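PDB 3GVE: YfkN protein from Bacillus subtilis subsp. subtilis, which belongs to the calcineurin-like metallophosphoesterase family and carries a two-metal centre, modelled here with one manganese and one magnesium ion. Local coordinates for residues R42-I47 and S319-V324; N62-Q67 and N108-Y113; I129-V134 and G169-Q174. All coordinates share one frame; numbering follows the deposited sequence.

Contact 1 of 3, residues R42-I47 and S319-V324; sequences RTAQLI and SRNETV
S319 meets Q45 through its hydroxyl: Q45 NE2 gives S319 OG a weak, bent hydrogen bond of 3.4 Å. The backbone carbonyl of S319 lies against the aliphatic part of the helix, 3.4 Å from Q45 CG and 4.0 Å from R42 CG; S319 N, buried here, has no partner in the model. R320 starts away from helix 40-53 and ends in salt bridges with D26 and E34; R42 NE forms a salt bridge with D26 as well, and this shared acid probably eases the repulsion between the two guanidinium groups. N321 points at helix 40-53 and uses both ends of its amide. ND2 donates to Q45 OE1 at 3.1 Å, coming from above the carbonyl plane of Q45, with the two amide planes perpendicular. A bend at chi2 (-70°) sets Q45 CD against the N321 backbone, 3.6 Å from N321 CA. CG of N321 stands anti to its own backbone N (chi1 178°), beside A44 CB at 3.7 Å. OD1 N-caps helix 322-340, taking V324 N on a lone pair at 3.0 Å and T323 N more weakly. V324 then closes the contact with CG2 on A44 CB at 3.8 Å. One asparagine thus caps its own helix and grips the flank of another, so the start of the C-terminal helix is fixed against helix 40-53 by directional amide bonds, with a small apolar patch beneath.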
loop_
_atom_site.group_PDB
_atom_site.type_symbol
_atom_site.label_atom_id
_atom_site.label_comp_id
_atom_site.label_asym_id
_atom_site.label_seq_id
_atom_site.Cartn_x
_atom_site.Cartn_y
_atom_site.Cartn_z
ATOM N N ARG A 42 -17.619 5.978 -1.949
ATOM C CA ARG A 42 -18.094 6.253 -0.594
ATOM C C ARG A 42 -17.838 7.696 -0.171
ATOM O O ARG A 42 -18.697 8.322 0.377
ATOM C CB ARG A 42 -17.498 5.255 0.411
ATOM C CG ARG A 42 -18.156 3.887 0.273
ATOM C CD ARG A 42 -17.526 2.808 1.135
ATOM N NE ARG A 42 -18.326 1.579 1.056
ATOM C CZ ARG A 42 -19.299 1.262 1.897
ATOM N NH1 ARG A 42 -19.601 2.033 2.931
ATOM N NH2 ARG A 42 -19.957 0.132 1.714
ATOM N N THR A 43 -16.658 8.224 -0.467
ATOM C CA THR A 43 -16.354 9.606 -0.083
ATOM C C THR A 43 -17.347 10.594 -0.691
ATOM O O THR A 43 -17.686 11.584 -0.074
ATOM C CB THR A 43 -14.924 10.016 -0.514
ATOM O OG1 THR A 43 -14.080 8.868 -0.538
ATOM C CG2 THR A 43 -14.342 11.088 0.422
ATOM N N ALA A 44 -17.799 10.292 -1.902
ATOM C CA ALA A 44 -18.730 11.145 -2.616
ATOM C C ALA A 44 -20.064 11.293 -1.879
ATOM O O ALA A 44 -20.761 12.247 -2.097
ATOM C CB ALA A 44 -18.932 10.627 -4.045
ATOM N N GLN A 45 -20.382 10.352 -0.992
ATOM C CA GLN A 45 -21.587 10.467 -0.183
ATOM C C GLN A 45 -21.406 11.566 0.850
ATOM O O GLN A 45 -22.330 12.299 1.105
ATOM C CB GLN A 45 -21.951 9.127 0.477
ATOM C CG GLN A 45 -22.187 7.979 -0.510
ATOM C CD GLN A 45 -23.450 8.121 -1.322
ATOM O OE1 GLN A 45 -23.648 9.086 -2.016
ATOM N NE2 GLN A 45 -24.300 7.106 -1.251
ATOM N N LEU A 46 -20.200 11.692 1.409
ATOM C CA LEU A 46 -19.900 12.820 2.298
ATOM C C LEU A 46 -19.908 14.144 1.539
ATOM O O LEU A 46 -20.345 15.154 2.051
ATOM C CB LEU A 46 -18.545 12.657 2.990
ATOM C CG LEU A 46 -18.388 11.458 3.920
ATOM C CD1 LEU A 46 -16.966 11.430 4.493
ATOM C CD2 LEU A 46 -19.417 11.491 5.046
ATOM N N ILE A 47 -19.397 14.119 0.315
ATOM C CA ILE A 47 -19.374 15.326 -0.515
ATOM C C ILE A 47 -20.817 15.843 -0.702
ATOM O O ILE A 47 -21.086 17.012 -0.543
ATOM C CB ILE A 47 -18.680 15.072 -1.891
ATOM C CG1 ILE A 47 -17.172 14.798 -1.691
ATOM C CG2 ILE A 47 -18.940 16.241 -2.856
ATOM C CD1 ILE A 47 -16.427 14.319 -2.919
ATOM N N SER A 319 -23.192 3.216 1.737
ATOM C CA SER A 319 -23.391 2.765 0.360
ATOM C C SER A 319 -22.587 3.558 -0.668
ATOM O O SER A 319 -22.008 4.575 -0.343
ATOM C CB SER A 319 -24.869 2.828 -0.022
ATOM O OG SER A 319 -25.350 4.141 0.052
ATOM N N ARG A 320 -22.589 3.085 -1.909
ATOM C CA ARG A 320 -21.894 3.741 -3.002
ATOM C C ARG A 320 -22.740 4.832 -3.628
ATOM O O ARG A 320 -23.919 4.684 -3.848
ATOM C CB ARG A 320 -21.542 2.748 -4.118
ATOM C CG ARG A 320 -20.308 1.924 -3.925
ATOM C CD ARG A 320 -20.150 0.924 -5.063
ATOM N NE ARG A 320 -21.199 -0.078 -5.057
ATOM C CZ ARG A 320 -21.179 -1.200 -4.349
ATOM N NH1 ARG A 320 -22.198 -2.025 -4.421
ATOM N NH2 ARG A 320 -20.174 -1.500 -3.572
ATOM N N ASN A 321 -22.075 5.915 -3.962
ATOM C CA ASN A 321 -22.639 7.066 -4.662
ATOM C C ASN A 321 -22.916 6.668 -6.112
ATOM O O ASN A 321 -22.032 6.162 -6.827
ATOM C CB ASN A 321 -21.602 8.196 -4.688
ATOM C CG ASN A 321 -22.089 9.424 -5.431
ATOM O OD1 ASN A 321 -21.861 9.574 -6.626
ATOM N ND2 ASN A 321 -22.761 10.289 -4.695
ATOM N N GLU A 322 -24.131 6.901 -6.579
ATOM C CA GLU A 322 -24.504 6.505 -7.935
ATOM C C GLU A 322 -23.753 7.244 -9.050
ATOM O O GLU A 322 -23.544 6.676 -10.095
ATOM C CB GLU A 322 -26.020 6.634 -8.160
ATOM C CG GLU A 322 -26.850 5.747 -7.260
ATOM C CD GLU A 322 -28.350 5.902 -7.481
ATOM O OE1 GLU A 322 -28.764 6.696 -8.344
ATOM O OE2 GLU A 322 -29.102 5.204 -6.773
ATOM N N THR A 323 -23.367 8.500 -8.830
ATOM C CA THR A 323 -22.745 9.241 -9.898
ATOM C C THR A 323 -21.356 8.611 -10.160
ATOM O O THR A 323 -20.923 8.489 -11.298
ATOM C CB THR A 323 -22.607 10.729 -9.555
ATOM O OG1 THR A 323 -23.916 11.298 -9.421
ATOM C CG2 THR A 323 -21.810 11.567 -10.610
ATOM N N VAL A 324 -20.671 8.241 -9.082
ATOM C CA VAL A 324 -19.377 7.584 -9.220
ATOM C C VAL A 324 -19.527 6.236 -9.901
ATOM O O VAL A 324 -18.858 5.968 -10.865
ATOM C CB VAL A 324 -18.651 7.421 -7.867
ATOM C CG1 VAL A 324 -17.362 6.631 -8.062
ATOM C CG2 VAL A 324 -18.346 8.813 -7.281
#

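Contact 2 of 3, residues N62-Q67 and N108-Y113; sequences NGDLIQ and NHEFNY. With MG (magnesium ion), chain D; MN (manganese (II) ion), chain C.
E110 reaches across to the backbone of 64-66, and its chain, bent at chi2 (70°), brings the carboxylate under three successive amides. Beyond CB, CG packs on I66 CD1 at 4.0 Å. At the tip, OE1 takes D64 N at 2.8 Å through its syn lone pair and also accepts from G107 N. OE2 holds two donors: L65 N at 2.8 Å, again syn, and I66 N at 3.1 Å, nearly in line with the C-O bond. At G63 (phi 92°) a side chain would press on the preceding carbonyl O, which suits glycine. D64 divides its carboxylate: OD1 accepts H109 N at 2.9 Å, and OD2 bridges manganese (2.3 Å) and magnesium (2.4 Å). N108 OD1 also binds magnesium, at 2.1 Å. The H109 ring is steered by ND1, which donates almost straight to N112 OD1, while Q67 and Y113 share a water. Another water bridges the metals and a third binds manganese, whose other protein ligands are D19, H21 and H251; those of magnesium are H216 and H249. A bridging aspartate after a strand with an Asn-His-Glu loop, here the GD and GNHE motifs, marks the two-metal centre of calcineurin-like phosphoesterases, to which both loops contribute.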
loop_
_atom_site.group_PDB
_atom_site.type_symbol
_atom_site.label_atom_id
_atom_site.label_comp_id
_atom_site.label_asym_id
_atom_site.label_seq_id
_atom_site.Cartn_x
_atom_site.Cartn_y
_atom_site.Cartn_z
ATOM N N ASN A 62 -6.361 16.962 -4.024
ATOM C CA ASN A 62 -4.978 17.293 -3.700
ATOM C C ASN A 62 -3.875 16.424 -4.311
ATOM O O ASN A 62 -2.735 16.510 -3.883
ATOM C CB ASN A 62 -4.814 17.344 -2.176
ATOM C CG ASN A 62 -3.723 18.320 -1.736
ATOM O OD1 ASN A 62 -3.594 19.407 -2.285
ATOM N ND2 ASN A 62 -2.948 17.924 -0.714
ATOM N N GLY A 63 -4.215 15.617 -5.318
ATOM C CA GLY A 63 -3.215 14.835 -6.031
ATOM C C GLY A 63 -2.990 13.428 -5.492
ATOM O O GLY A 63 -3.643 13.001 -4.556
ATOM N N ASP A 64 -2.047 12.715 -6.104
ATOM C CA ASP A 64 -1.899 11.247 -5.959
ATOM C C ASP A 64 -3.265 10.590 -6.241
ATOM O O ASP A 64 -3.809 9.834 -5.444
ATOM C CB ASP A 64 -1.324 10.843 -4.586
ATOM C CG ASP A 64 0.186 10.770 -4.584
ATOM O OD1 ASP A 64 0.796 11.258 -5.557
ATOM O OD2 ASP A 64 0.734 10.247 -3.586
ATOM N N LEU A 65 -3.798 10.925 -7.409
ATOM C CA LEU A 65 -5.157 10.591 -7.832
ATOM C C LEU A 65 -5.239 9.480 -8.891
ATOM O O LEU A 65 -6.068 8.599 -8.786
ATOM C CB LEU A 65 -5.831 11.858 -8.369
ATOM C CG LEU A 65 -7.172 11.659 -9.080
ATOM C CD1 LEU A 65 -8.226 11.226 -8.093
ATOM C CD2 LEU A 65 -7.592 12.968 -9.798
ATOM N N ILE A 66 -4.390 9.548 -9.907
ATOM C CA ILE A 66 -4.560 8.724 -11.093
ATOM C C ILE A 66 -3.766 7.425 -11.105
ATOM O O ILE A 66 -3.881 6.645 -12.039
ATOM C CB ILE A 66 -4.231 9.530 -12.377
ATOM C CG1 ILE A 66 -2.719 9.798 -12.486
ATOM C CG2 ILE A 66 -5.053 10.812 -12.426
ATOM C CD1 ILE A 66 -2.302 10.494 -13.781
ATOM N N GLN A 67 -2.965 7.198 -10.076
ATOM C CA GLN A 67 -2.073 6.044 -10.014
ATOM C C GLN A 67 -2.190 5.349 -8.671
ATOM O O GLN A 67 -2.419 5.981 -7.663
ATOM C CB GLN A 67 -0.629 6.520 -10.199
ATOM C CG GLN A 67 0.391 5.390 -10.351
ATOM C CD GLN A 67 0.863 4.766 -9.034
ATOM O OE1 GLN A 67 1.368 3.647 -9.021
ATOM N NE2 GLN A 67 0.731 5.483 -7.960
ATOM N N ASN A 108 3.043 13.410 -6.407
ATOM C CA ASN A 108 4.242 12.774 -7.013
ATOM C C ASN A 108 3.885 11.646 -7.967
ATOM O O ASN A 108 4.510 11.409 -8.994
ATOM C CB ASN A 108 5.262 12.288 -5.952
ATOM C CG ASN A 108 4.612 11.579 -4.760
ATOM O OD1 ASN A 108 3.759 12.099 -4.041
ATOM N ND2 ASN A 108 4.946 10.328 -4.629
ATOM N N HIS A 109 2.866 10.878 -7.607
ATOM C CA HIS A 109 2.484 9.685 -8.425
ATOM C C HIS A 109 1.861 10.066 -9.781
ATOM O O HIS A 109 1.803 9.176 -10.638
ATOM C CB HIS A 109 1.639 8.703 -7.620
ATOM C CG HIS A 109 2.461 7.971 -6.621
ATOM N ND1 HIS A 109 3.359 6.977 -6.982
ATOM C CD2 HIS A 109 2.596 8.152 -5.293
ATOM C CE1 HIS A 109 3.991 6.540 -5.887
ATOM N NE2 HIS A 109 3.524 7.225 -4.846
ATOM N N GLU A 110 1.453 11.317 -9.972
ATOM C CA GLU A 110 0.971 11.751 -11.278
ATOM C C GLU A 110 2.054 11.682 -12.355
ATOM O O GLU A 110 1.726 11.666 -13.508
ATOM C CB GLU A 110 0.396 13.180 -11.187
ATOM C CG GLU A 110 -1.143 13.257 -11.058
ATOM C CD GLU A 110 -1.638 12.764 -9.723
ATOM O OE1 GLU A 110 -1.043 13.132 -8.709
ATOM O OE2 GLU A 110 -2.602 12.019 -9.685
ATOM N N PHE A 111 3.306 11.625 -11.940
ATOM C CA PHE A 111 4.429 11.608 -12.868
ATOM C C PHE A 111 4.912 10.214 -13.241
ATOM O O PHE A 111 5.772 10.074 -14.079
ATOM C CB PHE A 111 5.585 12.421 -12.270
ATOM C CG PHE A 111 5.262 13.882 -12.112
ATOM C CD1 PHE A 111 5.420 14.748 -13.169
ATOM C CD2 PHE A 111 4.753 14.371 -10.925
ATOM C CE1 PHE A 111 5.091 16.085 -13.036
ATOM C CE2 PHE A 111 4.422 15.686 -10.792
ATOM C CZ PHE A 111 4.594 16.541 -11.838
ATOM N N ASN A 112 4.359 9.191 -12.594
ATOM C CA ASN A 112 4.846 7.811 -12.736
ATOM C C ASN A 112 4.725 7.259 -14.161
ATOM O O ASN A 112 5.456 6.372 -14.540
ATOM C CB ASN A 112 4.076 6.837 -11.821
ATOM C CG ASN A 112 4.362 6.990 -10.327
ATOM O OD1 ASN A 112 3.731 6.305 -9.554
ATOM N ND2 ASN A 112 5.286 7.845 -9.932
ATOM N N TYR A 113 3.783 7.777 -14.934
ATOM C CA TYR A 113 3.526 7.261 -16.280
ATOM C C TYR A 113 4.061 8.189 -17.370
ATOM O O TYR A 113 3.753 8.021 -18.541
ATOM C CB TYR A 113 2.027 7.009 -16.459
ATOM C CG TYR A 113 1.482 5.925 -15.551
ATOM C CD1 TYR A 113 2.233 4.803 -15.264
ATOM C CD2 TYR A 113 0.231 6.020 -14.999
ATOM C CE1 TYR A 113 1.757 3.818 -14.443
ATOM C CE2 TYR A 113 -0.258 5.018 -14.168
ATOM C CZ TYR A 113 0.509 3.921 -13.909
ATOM O OH TYR A 113 0.022 2.939 -13.095
HETATM MG MG MG D . 2.395 11.667 -2.541
HETATM MN MN MN C . 0.059 9.047 -1.774
HETATM O O HOH W 1 1.960 2.004 -11.481
HETATM O O HOH W 2 1.859 9.954 -0.886
HETATM O O HOH W 3 1.652 7.509 -2.151
#

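Contact 3 of 3, residues I129-V134 and G169-Q174; sequences IVNANV and GFVPPQ
A buried join between two strand ends: the loop leaving strand 129-130 docks on the end of strand 160-170 through one main-chain bond and a side-chain amide clamp. A132 N donates to G169 O at 2.9 Å, and the same oxygen receives a CH...O contact from N131 CA. G169 lets the chains come this close, since a CB there would run into V130 O; its buried N has no partner in the model, and V130 CG2 lies over it at 3.6 Å. The clamp is N133. CG sits between the backbone N and carbonyl carbon (chi1 69°), and the amide turns its N and O toward V171. ND2 donates to V171 O at 2.8 Å, nearly straight (174°) and in the planes of both groups, while OD1 accepts V171 N at 3.1 Å, with the donor tilted from its carbonyl plane. Both backbone polar groups of V171 are thus satisfied by one side chain. N131 braces it: ND2 donates to N133 OD1 at 3.0 Å, and OD1 takes V134 N on a lone pair, closing an Asx motif. V134 CG2 and V171 CG1 meet at 3.5 Å beside these amides, and A132 CB lies obliquely near the F170 ring. N133 ND2 also donates to Q190 O, and S195 of helix 192-205 touches A132, N133 and F170. Here an asparagine side chain pairs with a backbone as a neighbouring strand would, at the end of a strand of the larger mixed sheet of this calcineurin-like phosphoesterase domain, the V171 side chain about 7 Å from the magnesium ion.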
loop_
_atom_site.group_PDB
_atom_site.type_symbol
_atom_site.label_atom_id
_atom_site.label_comp_id
_atom_site.label_asym_id
_atom_site.label_seq_id
_atom_site.Cartn_x
_atom_site.Cartn_y
_atom_site.Cartn_z
ATOM N N ILE A 129 -6.262 22.118 -13.221
ATOM C CA ILE A 129 -5.295 21.345 -12.446
ATOM C C ILE A 129 -4.034 22.203 -12.401
ATOM O O ILE A 129 -3.441 22.498 -13.416
ATOM C CB ILE A 129 -5.081 19.959 -13.076
ATOM C CG1 ILE A 129 -6.380 19.158 -12.938
ATOM C CG2 ILE A 129 -3.952 19.233 -12.389
ATOM C CD1 ILE A 129 -6.386 17.810 -13.676
ATOM N N VAL A 130 -3.671 22.642 -11.213
ATOM C CA VAL A 130 -2.644 23.657 -11.067
ATOM C C VAL A 130 -1.396 23.092 -10.406
ATOM O O VAL A 130 -1.465 22.179 -9.597
ATOM C CB VAL A 130 -3.169 24.892 -10.260
ATOM C CG1 VAL A 130 -4.252 25.631 -11.084
ATOM C CG2 VAL A 130 -3.731 24.470 -8.892
ATOM N N ASN A 131 -0.260 23.671 -10.751
ATOM C CA ASN A 131 0.997 23.406 -10.075
ATOM C C ASN A 131 1.967 24.556 -10.346
ATOM O O ASN A 131 2.137 24.917 -11.500
ATOM C CB ASN A 131 1.616 22.087 -10.527
ATOM C CG ASN A 131 3.039 21.949 -10.033
ATOM O OD1 ASN A 131 3.960 22.421 -10.678
ATOM N ND2 ASN A 131 3.217 21.370 -8.861
ATOM N N ALA A 132 2.545 25.100 -9.299
ATOM C CA ALA A 132 3.357 26.294 -9.423
ATOM C C ALA A 132 4.847 26.020 -9.412
ATOM O O ALA A 132 5.606 26.860 -9.861
ATOM C CB ALA A 132 3.001 27.289 -8.308
ATOM N N ASN A 133 5.271 24.878 -8.881
ATOM C CA ASN A 133 6.706 24.665 -8.645
ATOM C C ASN A 133 7.476 23.796 -9.642
ATOM O O ASN A 133 8.687 23.861 -9.694
ATOM C CB ASN A 133 7.000 24.298 -7.165
ATOM C CG ASN A 133 6.480 22.909 -6.739
ATOM O OD1 ASN A 133 5.441 22.444 -7.183
ATOM N ND2 ASN A 133 7.210 22.274 -5.829
ATOM N N VAL A 134 6.784 23.006 -10.452
ATOM C CA VAL A 134 7.464 22.270 -11.512
ATOM C C VAL A 134 7.694 23.187 -12.709
ATOM O O VAL A 134 6.775 23.797 -13.200
ATOM C CB VAL A 134 6.682 21.008 -11.955
ATOM C CG1 VAL A 134 7.489 20.220 -13.013
ATOM C CG2 VAL A 134 6.389 20.123 -10.745
ATOM N N GLY A 169 -1.062 25.143 -6.510
ATOM C CA GLY A 169 -0.688 23.787 -6.115
ATOM C C GLY A 169 0.813 23.577 -6.066
ATOM O O GLY A 169 1.551 24.226 -6.764
ATOM N N PHE A 170 1.226 22.629 -5.237
ATOM C CA PHE A 170 2.635 22.273 -5.014
ATOM C C PHE A 170 2.842 20.771 -4.926
ATOM O O PHE A 170 2.003 20.061 -4.403
ATOM C CB PHE A 170 3.166 22.904 -3.715
ATOM C CG PHE A 170 2.836 24.347 -3.579
ATOM C CD1 PHE A 170 3.559 25.312 -4.263
ATOM C CD2 PHE A 170 1.788 24.740 -2.787
ATOM C CE1 PHE A 170 3.234 26.646 -4.143
ATOM C CE2 PHE A 170 1.462 26.075 -2.656
ATOM C CZ PHE A 170 2.189 27.036 -3.342
ATOM N N VAL A 171 3.988 20.315 -5.419
ATOM C CA VAL A 171 4.384 18.907 -5.340
ATOM C C VAL A 171 5.791 18.817 -4.727
ATOM O O VAL A 171 6.553 19.761 -4.796
ATOM C CB VAL A 171 4.328 18.238 -6.755
ATOM C CG1 VAL A 171 5.490 18.718 -7.629
ATOM C CG2 VAL A 171 4.312 16.712 -6.658
ATOM N N PRO A 172 6.140 17.699 -4.102
ATOM C CA PRO A 172 7.481 17.641 -3.494
ATOM C C PRO A 172 8.590 17.608 -4.555
ATOM O O PRO A 172 8.465 16.964 -5.574
ATOM C CB PRO A 172 7.459 16.330 -2.693
ATOM C CG PRO A 172 5.986 16.106 -2.396
ATOM C CD PRO A 172 5.313 16.551 -3.685
ATOM N N PRO A 173 9.688 18.310 -4.285
ATOM C CA PRO A 173 10.818 18.317 -5.224
ATOM C C PRO A 173 11.471 16.950 -5.406
ATOM O O PRO A 173 12.171 16.768 -6.384
ATOM C CB PRO A 173 11.807 19.321 -4.608
ATOM C CG PRO A 173 11.072 20.065 -3.600
ATOM C CD PRO A 173 9.899 19.240 -3.159
ATOM N N GLN A 174 11.185 16.030 -4.499
ATOM C CA GLN A 174 11.710 14.687 -4.537
ATOM C C GLN A 174 11.208 13.873 -5.735
ATOM O O GLN A 174 11.675 12.769 -5.946
ATOM C CB GLN A 174 11.376 13.968 -3.220
ATOM C CG GLN A 174 12.185 14.413 -2.013
ATOM C CD GLN A 174 11.750 15.756 -1.449
ATOM O OE1 GLN A 174 10.706 16.274 -1.781
ATOM N NE2 GLN A 174 12.570 16.316 -0.573
#

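How the contacts relate
Contacts 2 and 3 are buried and lie about 11 Å apart between centres; contact 1, only partly buried, is about 28 Å from contact 3, centre to centre, on the opposite side of the chain's centre. Both inner contacts lie along the chain within the loop that contact 1 closes, but share no helix or strand with it. They touch each other: V171 CG2 packs 3.5 Å from N108 N, and the F111 ring lies near V134 and V171. Their chemistry follows position. Carboxylates, with one asparagine, hold amides and metals in contact 2, neutral asparagine amides hold backbone in contact 3, and contact 1 joins helix 40-53 to the N-capped start of helix 322-340 by side-chain amide bonds.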